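Local coordinates for phosphate binding protein (PDB 4JWO) that probably binds phosphate as the solute-binding component of a system that carries the ion across the cytoplasmic membrane, at residues V139-L144 with K323-V328; F241-F246 with P269-I274; I304-S309 with D313-E318. All blocks are in the same frame, centred on the assembly; numbering follows the deposited sequence.

Interaction 1 (V139-L144 with K323-V328)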
# COMPACT_ATOMS: atom_id res chain seq x y z
N VAL A 139 -9.11 0.58 5.99
CA VAL A 139 -9.39 1.95 5.55
C VAL A 139 -9.23 2.20 4.05
O VAL A 139 -9.71 3.20 3.54
CB VAL A 139 -8.56 2.98 6.34
CG1 VAL A 139 -8.89 2.87 7.83
CG2 VAL A 139 -7.06 2.78 6.11
N ALA A 140 -8.56 1.29 3.36
CA ALA A 140 -8.28 1.46 1.94
C ALA A 140 -7.76 0.16 1.38
O ALA A 140 -7.43 -0.75 2.12
CB ALA A 140 -7.24 2.57 1.74
N ILE A 141 -7.69 0.09 0.06
CA ILE A 141 -6.99 -0.99 -0.61
C ILE A 141 -5.88 -0.36 -1.45
O ILE A 141 -6.10 0.64 -2.13
CB ILE A 141 -7.95 -1.81 -1.49
CG1 ILE A 141 -8.96 -2.55 -0.63
CG2 ILE A 141 -7.17 -2.80 -2.33
CD1 ILE A 141 -10.02 -3.30 -1.44
N ASP A 142 -4.69 -0.94 -1.37
CA ASP A 142 -3.52 -0.43 -2.09
C ASP A 142 -3.21 -1.41 -3.20
O ASP A 142 -2.91 -2.57 -2.93
CB ASP A 142 -2.33 -0.34 -1.12
CG ASP A 142 -1.07 0.26 -1.76
OD1 ASP A 142 -1.05 0.46 -2.98
OD2 ASP A 142 -0.09 0.51 -1.02
N GLY A 143 -3.29 -0.96 -4.45
CA GLY A 143 -2.97 -1.81 -5.58
C GLY A 143 -1.83 -1.25 -6.42
O GLY A 143 -1.78 -0.05 -6.67
N LEU A 144 -0.92 -2.12 -6.83
CA LEU A 144 0.17 -1.73 -7.73
C LEU A 144 0.06 -2.50 -9.03
O LEU A 144 -0.33 -3.66 -9.03
CB LEU A 144 1.52 -2.09 -7.12
CG LEU A 144 1.94 -1.42 -5.83
CD1 LEU A 144 3.40 -1.77 -5.57
CD2 LEU A 144 1.74 0.09 -5.89
N LYS A 323 -10.93 3.04 -2.50
CA LYS A 323 -11.75 3.09 -1.30
C LYS A 323 -12.30 1.70 -1.01
O LYS A 323 -12.46 0.89 -1.93
CB LYS A 323 -12.87 4.14 -1.42
CG LYS A 323 -13.95 3.80 -2.41
CD LYS A 323 -15.05 4.84 -2.38
CE LYS A 323 -16.15 4.50 -3.38
NZ LYS A 323 -17.29 5.46 -3.26
N VAL A 324 -12.58 1.42 0.26
CA VAL A 324 -13.06 0.09 0.63
C VAL A 324 -14.48 -0.17 0.10
O VAL A 324 -15.28 0.76 -0.06
CB VAL A 324 -13.05 -0.11 2.17
CG1 VAL A 324 -11.62 -0.03 2.72
CG2 VAL A 324 -13.95 0.91 2.84
N PRO A 325 -14.79 -1.45 -0.17
CA PRO A 325 -16.15 -1.86 -0.53
C PRO A 325 -17.16 -1.43 0.52
O PRO A 325 -16.79 -1.24 1.68
CB PRO A 325 -16.05 -3.39 -0.56
CG PRO A 325 -14.61 -3.65 -0.92
CD PRO A 325 -13.83 -2.57 -0.24
N LYS A 326 -18.42 -1.26 0.13
CA LYS A 326 -19.45 -0.83 1.07
C LYS A 326 -19.56 -1.79 2.24
O LYS A 326 -19.79 -1.37 3.37
CB LYS A 326 -20.82 -0.68 0.38
CG LYS A 326 -20.93 0.46 -0.62
CD LYS A 326 -20.79 1.82 0.04
CE LYS A 326 -20.73 2.94 -0.99
NZ LYS A 326 -20.75 4.29 -0.35
N SER A 327 -19.42 -3.09 1.99
CA SER A 327 -19.55 -4.06 3.08
C SER A 327 -18.46 -3.85 4.11
O SER A 327 -18.68 -4.02 5.31
CB SER A 327 -19.57 -5.51 2.56
OG SER A 327 -18.30 -5.87 2.05
N VAL A 328 -17.27 -3.47 3.64
CA VAL A 328 -16.17 -3.17 4.54
C VAL A 328 -16.47 -1.92 5.37
O VAL A 328 -16.31 -1.92 6.59
CB VAL A 328 -14.83 -3.00 3.79
CG1 VAL A 328 -13.72 -2.62 4.76
CG2 VAL A 328 -14.47 -4.28 3.04
O HOH W 1 -11.89 3.75 2.00
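Val324 lays its CG1 methyl against the peptide that joins Val139 to Ala140, 3.4 Å from Ala140 N and 3.5 Å from Val139 C. This is a methyl resting on strand backbone, not on another side chain: Val139 and Ala140 both direct their CB atoms away from residues 323-328 and so leave the main chain to be covered. The branch is placed by chi1 of -63°, which sets CG1 beside Val324's own backbone N and opposite its carbonyl carbon. A little further along the strand, Ile141 stretches out to meet Pro325. Its CG1 arm is extended (chi2 175°), and the CD1 methyl at its end comes within 4.1 Å of Pro325 CD, the arm crossing the proline ring at roughly a right angle. The polar link is indirect. One water donates a hydrogen bond to Val139 O at 2.7 Å and accepts one from Val324 N at 3.0 Å, so it bridges carbonyl and amide where the two backbones do not bond directly. Pro325 is the N-cap residue of helix 326-340, and the contact therefore lays the entry to the last helix against the long strand 134-148. Around it, Ile141 also packs on Ile274 of helix 271-275, Ala140 touches Val316 of helix 310-318, and Leu286 of strand 283-291 shares backbone hydrogen bonds with Val139 and Ala140.

Interaction 2 (F241-F246 with P269-I274). With FMT (formic acid), chain E; SO4 (sulfate ion), chain D.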
# COMPACT_ATOMS: atom_id res chain seq x y z
N PHE A 241 4.13 0.97 -10.62
CA PHE A 241 3.57 2.15 -9.96
C PHE A 241 2.16 1.84 -9.51
O PHE A 241 1.64 0.76 -9.78
CB PHE A 241 3.66 3.44 -10.81
CG PHE A 241 3.34 3.26 -12.28
CD1 PHE A 241 2.04 3.02 -12.72
CD2 PHE A 241 4.34 3.36 -13.23
CE1 PHE A 241 1.76 2.86 -14.09
CE2 PHE A 241 4.06 3.23 -14.59
CZ PHE A 241 2.77 2.97 -15.02
N GLY A 242 1.53 2.77 -8.80
CA GLY A 242 0.21 2.54 -8.25
C GLY A 242 -0.83 2.36 -9.34
O GLY A 242 -0.72 2.93 -10.43
N TYR A 243 -1.85 1.58 -9.02
CA TYR A 243 -2.89 1.23 -9.97
C TYR A 243 -3.57 2.44 -10.62
O TYR A 243 -3.92 2.41 -11.81
CB TYR A 243 -3.93 0.32 -9.30
CG TYR A 243 -5.12 0.04 -10.17
CD1 TYR A 243 -5.08 -0.96 -11.13
CD2 TYR A 243 -6.28 0.80 -10.05
CE1 TYR A 243 -6.18 -1.20 -11.95
CE2 TYR A 243 -7.38 0.56 -10.87
CZ TYR A 243 -7.31 -0.44 -11.81
OH TYR A 243 -8.40 -0.67 -12.62
N ALA A 244 -3.75 3.51 -9.85
CA ALA A 244 -4.45 4.69 -10.35
C ALA A 244 -3.76 5.25 -11.58
O ALA A 244 -4.41 5.70 -12.52
CB ALA A 244 -4.57 5.77 -9.27
N TYR A 245 -2.43 5.20 -11.59
CA TYR A 245 -1.68 5.72 -12.72
C TYR A 245 -1.73 4.78 -13.93
O TYR A 245 -1.65 5.23 -15.06
CB TYR A 245 -0.24 6.06 -12.30
CG TYR A 245 -0.16 7.34 -11.48
CD1 TYR A 245 -0.11 8.58 -12.11
CD2 TYR A 245 -0.14 7.30 -10.09
CE1 TYR A 245 -0.04 9.75 -11.37
CE2 TYR A 245 -0.07 8.48 -9.34
CZ TYR A 245 -0.02 9.70 -9.99
OH TYR A 245 0.05 10.88 -9.28
N PHE A 246 -1.92 3.48 -13.70
CA PHE A 246 -2.20 2.60 -14.83
C PHE A 246 -3.59 2.88 -15.39
O PHE A 246 -3.77 3.04 -16.60
CB PHE A 246 -2.10 1.11 -14.47
CG PHE A 246 -2.75 0.22 -15.50
CD1 PHE A 246 -2.15 0.01 -16.74
CD2 PHE A 246 -4.00 -0.36 -15.26
CE1 PHE A 246 -2.76 -0.78 -17.71
CE2 PHE A 246 -4.61 -1.13 -16.24
CZ PHE A 246 -4.00 -1.35 -17.45
N PRO A 269 -4.83 -7.05 -13.09
CA PRO A 269 -5.33 -6.08 -12.10
C PRO A 269 -6.52 -5.31 -12.67
O PRO A 269 -6.41 -4.60 -13.68
CB PRO A 269 -4.12 -5.15 -11.88
CG PRO A 269 -3.39 -5.21 -13.19
CD PRO A 269 -3.54 -6.64 -13.67
N THR A 270 -7.68 -5.49 -12.04
CA THR A 270 -8.90 -4.79 -12.43
C THR A 270 -9.62 -4.45 -11.13
O THR A 270 -9.25 -4.98 -10.08
CB THR A 270 -9.85 -5.68 -13.26
OG1 THR A 270 -10.38 -6.72 -12.42
CG2 THR A 270 -9.16 -6.28 -14.48
N PRO A 271 -10.64 -3.59 -11.19
CA PRO A 271 -11.34 -3.32 -9.93
C PRO A 271 -11.93 -4.59 -9.34
O PRO A 271 -11.95 -4.75 -8.11
CB PRO A 271 -12.44 -2.36 -10.35
CG PRO A 271 -11.84 -1.62 -11.50
CD PRO A 271 -11.07 -2.67 -12.26
N ALA A 272 -12.34 -5.51 -10.21
CA ALA A 272 -12.95 -6.75 -9.74
C ALA A 272 -11.94 -7.66 -9.05
O ALA A 272 -12.21 -8.18 -7.97
CB ALA A 272 -13.63 -7.49 -10.89
N THR A 273 -10.77 -7.85 -9.66
CA THR A 273 -9.79 -8.76 -9.08
C THR A 273 -9.12 -8.17 -7.86
O THR A 273 -8.66 -8.89 -6.97
CB THR A 273 -8.71 -9.22 -10.08
OG1 THR A 273 -7.95 -8.09 -10.52
CG2 THR A 273 -9.33 -9.92 -11.28
N ILE A 274 -9.06 -6.84 -7.81
CA ILE A 274 -8.52 -6.19 -6.63
C ILE A 274 -9.51 -6.28 -5.48
O ILE A 274 -9.14 -6.65 -4.36
CB ILE A 274 -8.10 -4.74 -6.92
CG1 ILE A 274 -6.89 -4.73 -7.85
CG2 ILE A 274 -7.75 -4.02 -5.62
CD1 ILE A 274 -6.63 -3.38 -8.51
C FMT E . -10.44 1.65 -12.36
O1 FMT E . -10.21 1.06 -13.42
O2 FMT E . -10.18 2.84 -12.15
S SO4 D . -1.71 13.63 -10.61
O1 SO4 D . -1.83 14.94 -11.25
O2 SO4 D . -2.80 12.77 -11.07
O3 SO4 D . -0.44 12.99 -10.97
O4 SO4 D . -1.78 13.83 -9.16
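Tyr243 is the bump here, a ring pushed from the first turn of helix 243-247 into a shallow hollow made by Pro269, Pro271 and Ile274. Its CG lies opposite the backbone N (chi1 173°), which carries the ring out toward residues 269-274. Ile274 supplies the floor: its CD1 methyl sits over one ring face, 4.1 Å from the centroid and 17° off the normal, a CH-pi contact displaced toward Tyr243 CD1. One wall is Pro269, whose carbonyl O comes to the ring edge 3.8 Å from Tyr243 CE1, while its CB lies near CD1. At the phenol end, Pro271 CD approaches Tyr243 OH to 3.4 Å. That hydroxyl donates a hydrogen bond of 2.6 Å to O1 of a formic acid molecule, probably from the crystallisation liquor, whose carbon lies in the ring plane at the edge and 3.7 Å from Pro271 CG. Tyr245 OH donates to O3 of a sulfate that Lys320 also holds. The start of helix 271-275, which carries Pro271 and Ile274, is closed by a capping box: Thr273 N bonds to Thr270 OG1 at 3.0 Å with a nearly straight 168° angle, and Thr270 N returns the bond to Thr273 OG1. The contact thus joins two short helices, 243-247 and 271-275, beside strand 134-148, where Tyr243 rests on Thr145, while Pro269 packs on Ala255 of strand 254-259.

Interaction 3 (I304-S309 with D313-E318)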
# COMPACT_ATOMS: atom_id res chain seq x y z
N ILE A 304 -11.17 8.63 14.07
CA ILE A 304 -11.52 7.38 13.40
C ILE A 304 -12.82 7.54 12.62
O ILE A 304 -12.94 7.05 11.50
CB ILE A 304 -11.63 6.20 14.40
CG1 ILE A 304 -10.29 5.95 15.08
CG2 ILE A 304 -12.09 4.95 13.67
CD1 ILE A 304 -9.19 5.53 14.13
N LYS A 305 -13.79 8.24 13.21
CA LYS A 305 -15.08 8.48 12.56
C LYS A 305 -14.94 9.19 11.21
O LYS A 305 -15.51 8.75 10.21
CB LYS A 305 -16.00 9.27 13.49
CG LYS A 305 -17.33 9.64 12.88
CD LYS A 305 -18.15 10.50 13.84
CE LYS A 305 -19.38 11.07 13.15
NZ LYS A 305 -20.14 12.00 14.04
N PHE A 306 -14.18 10.27 11.19
CA PHE A 306 -13.93 11.01 9.95
C PHE A 306 -13.25 10.12 8.91
O PHE A 306 -13.56 10.17 7.72
CB PHE A 306 -13.07 12.24 10.25
CG PHE A 306 -12.76 13.07 9.03
CD1 PHE A 306 -13.72 13.90 8.48
CD2 PHE A 306 -11.51 13.02 8.45
CE1 PHE A 306 -13.44 14.66 7.36
CE2 PHE A 306 -11.22 13.79 7.33
CZ PHE A 306 -12.19 14.61 6.78
N LEU A 307 -12.31 9.31 9.38
CA LEU A 307 -11.56 8.39 8.54
C LEU A 307 -12.47 7.40 7.80
O LEU A 307 -12.25 7.08 6.63
CB LEU A 307 -10.53 7.66 9.40
CG LEU A 307 -9.54 6.67 8.79
CD1 LEU A 307 -8.82 7.32 7.63
CD2 LEU A 307 -8.56 6.20 9.85
N LEU A 308 -13.50 6.93 8.49
CA LEU A 308 -14.40 5.91 7.95
C LEU A 308 -15.56 6.51 7.15
O LEU A 308 -16.28 5.81 6.45
CB LEU A 308 -14.98 5.05 9.09
CG LEU A 308 -13.98 4.32 9.99
CD1 LEU A 308 -14.72 3.49 11.04
CD2 LEU A 308 -13.04 3.45 9.18
N SER A 309 -15.73 7.82 7.26
CA SER A 309 -16.85 8.51 6.61
C SER A 309 -16.65 8.59 5.10
O SER A 309 -15.59 8.23 4.59
CB SER A 309 -17.00 9.92 7.17
OG SER A 309 -15.87 10.71 6.85
N ASP A 313 -13.31 8.35 2.65
CA ASP A 313 -13.18 7.59 1.41
C ASP A 313 -12.71 8.48 0.27
O ASP A 313 -11.91 8.06 -0.56
CB ASP A 313 -14.51 6.94 1.02
CG ASP A 313 -14.99 5.93 2.04
OD1 ASP A 313 -14.15 5.35 2.77
OD2 ASP A 313 -16.22 5.71 2.11
N GLN A 314 -13.20 9.72 0.24
CA GLN A 314 -12.80 10.67 -0.79
C GLN A 314 -11.32 11.02 -0.68
O GLN A 314 -10.62 11.13 -1.68
CB GLN A 314 -13.66 11.93 -0.75
CG GLN A 314 -15.00 11.77 -1.44
CD GLN A 314 -15.98 12.89 -1.11
OE1 GLN A 314 -15.61 13.89 -0.49
NE2 GLN A 314 -17.23 12.72 -1.53
N LEU A 315 -10.84 11.19 0.55
CA LEU A 315 -9.43 11.48 0.79
C LEU A 315 -8.57 10.28 0.40
O LEU A 315 -7.49 10.44 -0.16
CB LEU A 315 -9.19 11.87 2.25
CG LEU A 315 -9.49 13.33 2.61
CD1 LEU A 315 -9.28 13.58 4.09
CD2 LEU A 315 -8.62 14.27 1.79
N VAL A 316 -9.07 9.08 0.68
CA VAL A 316 -8.38 7.85 0.31
C VAL A 316 -8.15 7.82 -1.21
O VAL A 316 -7.05 7.52 -1.68
CB VAL A 316 -9.15 6.62 0.81
CG1 VAL A 316 -8.76 5.37 0.02
CG2 VAL A 316 -8.90 6.43 2.30
N GLU A 317 -9.18 8.16 -1.97
CA GLU A 317 -9.05 8.21 -3.42
C GLU A 317 -8.16 9.37 -3.86
O GLU A 317 -7.45 9.28 -4.86
CB GLU A 317 -10.43 8.31 -4.08
CG GLU A 317 -11.33 7.12 -3.77
CD GLU A 317 -12.69 7.22 -4.43
OE1 GLU A 317 -13.28 8.32 -4.42
OE2 GLU A 317 -13.17 6.19 -4.96
N GLU A 318 -8.19 10.46 -3.11
CA GLU A 318 -7.41 11.64 -3.46
C GLU A 318 -5.91 11.35 -3.43
O GLU A 318 -5.14 11.93 -4.21
CB GLU A 318 -7.75 12.80 -2.52
CG GLU A 318 -7.68 14.16 -3.14
CD GLU A 318 -8.37 15.20 -2.28
OE1 GLU A 318 -7.67 15.90 -1.51
OE2 GLU A 318 -9.61 15.30 -2.36
O HOH W 2 -15.20 3.84 4.72
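Asp313 makes the direct backbone bond of this contact, its N donating to Ser309 O at 3.0 Å. The N-H points at the oxygen with an angle of 156° and lies in the carbonyl plane, as in the first turn of a helix. Further polar contacts surround that bond. The Asp313 carboxylate, brought beside its own backbone N by chi1 of -63°, reaches past Ser309 O so that OD1 accepts a hydrogen bond from a water 2.7 Å away; the same water donates a second one to Leu308 O at 2.8 Å. With an alanine here the carboxylate is gone, and the water is likely to lose one of its two acceptors, leaving Leu308 O without this link to helix 310-318. Ser309 OG donates a short hydrogen bond, 2.5 Å, to Phe306 O. Ser309 N reaches the same oxygen from the same face, so two donors close the end of helix 298-308. Apolar contact is lighter. The Phe306 ring, carried by a CG opposite the backbone N, brings CE2 within 3.8 Å of Leu315 CD1, the two side chains crossing at about a right angle; both also touch Glu81 of helix 72-85. The axes of segments 304-308 and 313-318 approach to 9.7 Å, with their directions 66° apart. Helix 298-308 thus ends and helix 310-318 begins at Ser309, the N-cap, so that two consecutive helices meet at a sharp bend in this member of the PstS family of phosphate-binding proteins.

In the fold
Strand 134-148 ties the three contacts together. Interactions 1 and 2 have centres about 12 Å apart and meet where Gly143 O lies 2.9 Å from Tyr243 N, a probable hydrogen bond between neighbouring sheet strands, and where Ile141 CG2 packs 3.6 Å from Ile274 CG2. Interaction 3 is centred about 11 Å from interaction 1; Val316 CG1 approaches Ala140 CB to 3.6 Å. Interactions 2 and 3 do not touch, their nearest atoms being about 6 Å apart. Both are nested within the chain loop that interaction 1 closes. The formic acid and sulfate belong to interaction 2 and do not by themselves locate the phosphate site.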